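Local coordinates for type III CBASS phage resistance system CD-NTase-associated protein Cap8 (Pseudomonas aeruginosa, PDB 6P8P) that probably works, as a HORMA domain protein, in the regulation of a bacterial cGAS-like enzyme that mediates immunity against bacteriophage, at residues A[8-13]-A[84-89]; A[27-32]-A[94-99]. The protein carries 2 engineered substitutions. All blocks are in the same frame, centred on the assembly; numbering follows the deposited sequence.

Contact 1 (A[8-13]-A[84-89])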
# COMPACT_ATOMS: atom_id res chain seq x y z
N THR A 8 -9.49 -2.80 19.81
CA THR A 8 -9.30 -1.43 19.38
C THR A 8 -7.84 -1.08 19.61
O THR A 8 -7.37 -1.04 20.75
CB THR A 8 -10.22 -0.46 20.12
OG1 THR A 8 -11.59 -0.79 19.83
CG2 THR A 8 -9.94 0.95 19.68
N PHE A 9 -7.13 -0.83 18.52
CA PHE A 9 -5.70 -0.54 18.59
C PHE A 9 -5.43 0.95 18.43
O PHE A 9 -6.03 1.62 17.60
CB PHE A 9 -4.96 -1.30 17.49
CG PHE A 9 -4.63 -2.69 17.86
CD1 PHE A 9 -5.62 -3.67 17.89
CD2 PHE A 9 -3.36 -3.02 18.27
CE1 PHE A 9 -5.31 -4.96 18.27
CE2 PHE A 9 -3.05 -4.31 18.66
CZ PHE A 9 -4.02 -5.27 18.66
N ARG A 10 -4.46 1.43 19.21
CA ARG A 10 -3.98 2.81 19.10
C ARG A 10 -3.09 2.95 17.86
O ARG A 10 -2.03 2.32 17.77
CB ARG A 10 -3.21 3.19 20.36
CG ARG A 10 -4.02 2.93 21.65
CD ARG A 10 -3.13 2.98 22.89
NE ARG A 10 -2.63 4.32 23.15
CZ ARG A 10 -1.76 4.62 24.10
NH1 ARG A 10 -1.27 3.66 24.85
NH2 ARG A 10 -1.36 5.87 24.28
N SER A 11 -3.52 3.79 16.93
CA SER A 11 -2.76 3.97 15.69
C SER A 11 -2.14 5.37 15.69
O SER A 11 -1.70 5.84 16.74
CB SER A 11 -3.66 3.72 14.48
OG SER A 11 -2.91 3.72 13.29
N SER A 12 -2.11 6.02 14.54
CA SER A 12 -1.36 7.26 14.41
C SER A 12 -2.01 8.35 15.27
O SER A 12 -3.23 8.50 15.24
CB SER A 12 -1.34 7.71 12.95
OG SER A 12 -0.55 8.87 12.82
N PRO A 13 -1.22 9.15 16.01
CA PRO A 13 0.25 9.23 16.03
C PRO A 13 0.96 8.44 17.11
O PRO A 13 2.13 8.70 17.35
CB PRO A 13 0.48 10.73 16.27
CG PRO A 13 -0.63 11.09 17.24
CD PRO A 13 -1.83 10.28 16.74
N ASP A 84 -7.64 5.72 26.06
CA ASP A 84 -8.68 5.30 27.00
C ASP A 84 -9.61 4.26 26.38
O ASP A 84 -10.06 3.34 27.08
CB ASP A 84 -9.50 6.52 27.46
CG ASP A 84 -8.66 7.51 28.24
OD1 ASP A 84 -9.15 8.63 28.50
OD2 ASP A 84 -7.51 7.18 28.58
N ASP A 85 -9.91 4.38 25.09
CA ASP A 85 -10.81 3.44 24.44
C ASP A 85 -10.08 2.22 23.87
O ASP A 85 -10.72 1.36 23.27
CB ASP A 85 -11.60 4.13 23.31
CG ASP A 85 -12.47 5.27 23.82
OD1 ASP A 85 -12.89 5.22 25.00
OD2 ASP A 85 -12.73 6.22 23.05
N ALA A 86 -8.77 2.13 24.08
CA ALA A 86 -8.02 1.02 23.50
C ALA A 86 -8.34 -0.31 24.18
O ALA A 86 -8.64 -0.38 25.38
CB ALA A 86 -6.52 1.29 23.61
N ASN A 87 -8.26 -1.37 23.40
CA ASN A 87 -8.39 -2.73 23.92
C ASN A 87 -7.51 -3.60 23.03
O ASN A 87 -7.94 -3.99 21.94
CB ASN A 87 -9.83 -3.22 23.93
CG ASN A 87 -9.94 -4.66 24.41
OD1 ASN A 87 -8.96 -5.25 24.86
ND2 ASN A 87 -11.13 -5.23 24.29
N GLU A 88 -6.30 -3.89 23.50
CA GLU A 88 -5.33 -4.68 22.76
C GLU A 88 -5.06 -6.01 23.45
O GLU A 88 -4.01 -6.61 23.22
CB GLU A 88 -4.06 -3.85 22.59
CG GLU A 88 -4.36 -2.51 21.87
CD GLU A 88 -3.14 -1.62 21.64
OE1 GLU A 88 -2.02 -1.98 22.10
OE2 GLU A 88 -3.31 -0.54 21.03
N GLU A 89 -6.01 -6.50 24.24
CA GLU A 89 -5.82 -7.75 24.96
C GLU A 89 -5.59 -8.90 23.99
O GLU A 89 -6.15 -8.94 22.89
CB GLU A 89 -7.05 -8.07 25.83
CG GLU A 89 -7.18 -7.25 27.08
CD GLU A 89 -8.52 -7.44 27.79
OE1 GLU A 89 -9.03 -6.45 28.36
OE2 GLU A 89 -9.06 -8.57 27.75
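E88 OE2 has two partners: R10 N donates to it at 2.9 Å, almost straight (171° at the hydrogen) and nearly in line with the CD-OE2 bond, and R15 NH1 makes a salt bridge to the same oxygen. The side chain gets there by lying over F9. With CG anti to the carbonyl carbon (chi1 -57°) and an extended run from CG, E88 crosses one face of the ring. Its CG lies over that face, 3.9 Å from the ring centroid in a CH-pi contact, while the carboxylate, turned 14° from the ring plane, is displaced past the CD2 edge, with E88 CD 3.7 Å from F9 CD2.

Behind this, the backbones make a single antiparallel bridge, a hydrogen-bonded pair. T8 N donates to N87 O at 2.9 Å, and N87 N returns a bond to T8 O at 2.8 Å. A86 CB meets R10 CG at 3.6 Å, but the R10 guanidinium turns elsewhere, NE donating to A80 O. N87 OD1 accepts from E89 N in an Asx turn just past the bridge. Strand 4-10 pairs with strand 69-75 along its other edge, so the loop extends the sheet by one residue pair only. The backbone N-H and the arginine at OE2 would favour an ionised E88, whose methylene, not its charge, covers the face of F9.

Contact 2 (A[27-32]-A[94-99])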
# COMPACT_ATOMS: atom_id res chain seq x y z
N LEU A 27 -1.56 -9.93 16.95
CA LEU A 27 -2.79 -10.31 17.62
C LEU A 27 -3.44 -11.52 16.96
O LEU A 27 -3.90 -12.45 17.64
CB LEU A 27 -3.76 -9.14 17.61
CG LEU A 27 -5.07 -9.39 18.35
CD1 LEU A 27 -4.91 -9.09 19.84
CD2 LEU A 27 -6.19 -8.57 17.73
N LEU A 28 -3.44 -11.54 15.63
CA LEU A 28 -4.18 -12.56 14.91
C LEU A 28 -3.42 -13.84 14.67
O LEU A 28 -4.05 -14.87 14.42
CB LEU A 28 -4.66 -12.01 13.57
CG LEU A 28 -5.70 -10.91 13.64
CD1 LEU A 28 -5.96 -10.31 12.25
CD2 LEU A 28 -6.99 -11.42 14.25
N THR A 29 -2.08 -13.82 14.75
CA THR A 29 -1.29 -15.00 14.44
C THR A 29 -0.58 -15.57 15.64
O THR A 29 -0.22 -16.75 15.61
CB THR A 29 -0.24 -14.71 13.36
OG1 THR A 29 0.68 -13.71 13.80
CG2 THR A 29 -0.92 -14.26 12.06
N GLN A 30 -0.36 -14.77 16.68
CA GLN A 30 0.02 -15.29 18.00
C GLN A 30 1.33 -16.07 17.93
O GLN A 30 1.48 -17.14 18.50
CB GLN A 30 -1.10 -16.16 18.59
CG GLN A 30 -2.40 -15.40 18.86
CD GLN A 30 -3.55 -16.28 19.26
OE1 GLN A 30 -3.59 -17.47 18.93
NE2 GLN A 30 -4.52 -15.70 19.98
N GLY A 31 2.29 -15.53 17.18
CA GLY A 31 3.60 -16.11 17.10
C GLY A 31 3.74 -17.31 16.19
O GLY A 31 4.80 -17.92 16.17
N LYS A 32 2.71 -17.67 15.43
CA LYS A 32 2.79 -18.86 14.58
C LYS A 32 3.33 -18.49 13.20
O LYS A 32 2.74 -17.67 12.50
CB LYS A 32 1.42 -19.51 14.43
CG LYS A 32 0.85 -20.05 15.70
CD LYS A 32 -0.44 -20.77 15.41
CE LYS A 32 -1.24 -20.97 16.68
NZ LYS A 32 -2.66 -21.20 16.36
N GLU A 94 -7.70 -19.21 18.75
CA GLU A 94 -6.85 -19.11 17.55
C GLU A 94 -7.60 -18.32 16.48
O GLU A 94 -8.53 -18.86 15.86
CB GLU A 94 -6.47 -20.50 17.04
CG GLU A 94 -5.63 -20.48 15.75
CD GLU A 94 -5.25 -21.86 15.23
OE1 GLU A 94 -5.45 -22.85 15.96
OE2 GLU A 94 -4.72 -21.96 14.10
N PRO A 95 -7.26 -17.06 16.23
CA PRO A 95 -8.18 -16.17 15.51
C PRO A 95 -8.27 -16.43 14.01
O PRO A 95 -9.19 -15.92 13.36
CB PRO A 95 -7.61 -14.78 15.80
CG PRO A 95 -6.67 -14.93 16.94
CD PRO A 95 -6.12 -16.31 16.81
N LEU A 96 -7.33 -17.18 13.43
CA LEU A 96 -7.41 -17.53 12.01
C LEU A 96 -7.49 -19.05 11.82
O LEU A 96 -7.07 -19.59 10.80
CB LEU A 96 -6.22 -16.95 11.25
CG LEU A 96 -6.10 -15.42 11.27
CD1 LEU A 96 -4.89 -14.98 10.47
CD2 LEU A 96 -7.34 -14.73 10.76
N LYS A 97 -8.09 -19.75 12.77
CA LYS A 97 -8.18 -21.20 12.70
C LYS A 97 -8.94 -21.65 11.46
O LYS A 97 -10.01 -21.11 11.14
CB LYS A 97 -8.86 -21.71 13.96
CG LYS A 97 -8.85 -23.23 14.09
CD LYS A 97 -9.51 -23.60 15.42
CE LYS A 97 -9.20 -25.05 15.79
NZ LYS A 97 -9.54 -25.96 14.67
N GLY A 98 -8.39 -22.64 10.77
CA GLY A 98 -9.16 -23.31 9.73
C GLY A 98 -9.33 -22.44 8.50
O GLY A 98 -8.39 -21.79 8.04
N ASP A 99 -10.56 -22.42 7.99
CA ASP A 99 -10.92 -21.70 6.76
C ASP A 99 -11.13 -20.23 7.12
O ASP A 99 -12.24 -19.76 7.37
CB ASP A 99 -12.16 -22.31 6.13
CG ASP A 99 -12.59 -21.59 4.88
OD1 ASP A 99 -11.76 -20.90 4.27
OD2 ASP A 99 -13.76 -21.72 4.50
O HOH W 1 -4.40 -17.68 14.07
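The Q30 carboxamide and the P95 ring meet tip to tip, with P95 CD over the amide plane: it lies 3.5 Å from Q30 OE1 and 3.6 Å from Q30 NE2. Q30 NE2 also donates to F93 O, which fixes the turn of the amide. This is where helix 17-29 of the HORMA domain ends. Q30 leaves helical geometry with positive phi (60°), inside a type I' turn from T29 to K32, and faces a type I turn running from E94 to K97.

P95 fills the middle of the join. Its CB touches L28 CD2 at 3.8 Å, and its CD packs 3.5 Å from L28 O. L96 continues the apolar layer, with CD1 4.3 Å from L28 CB, and reaches on to A36 and L40 of helix 35-42. At the outer margin K32, extended beyond CG, crosses E94 at about a right angle, but its NZ is too close to the carboxylate carbon in the model, so the salt bridge between them is doubtful. No direct hydrogen bond joins 27-32 to 94-99; a water bridges them, accepting from L96 N at 3.0 Å and donating to L28 O at 2.9 Å.

In the fold
Both contacts tie the long excursion between helix 77-82 and strand 101-106 back to the N-terminal part of the chain. Contact 1 secures its first half to edge strand 4-10; contact 2 sets its second half against the end of helix 17-29, the next element along the chain, with centres about 20 Å apart. Contact 1 is a surface contact, built on direct backbone pairing and a charged side chain, whereas contact 2 is mostly buried and relies on leucine and proline, with a single water bridging the two backbones. L27 joins them: its CD2 packs 3.8 Å from F9 CE1, and its CD1 lies 3.3 Å from E89 O.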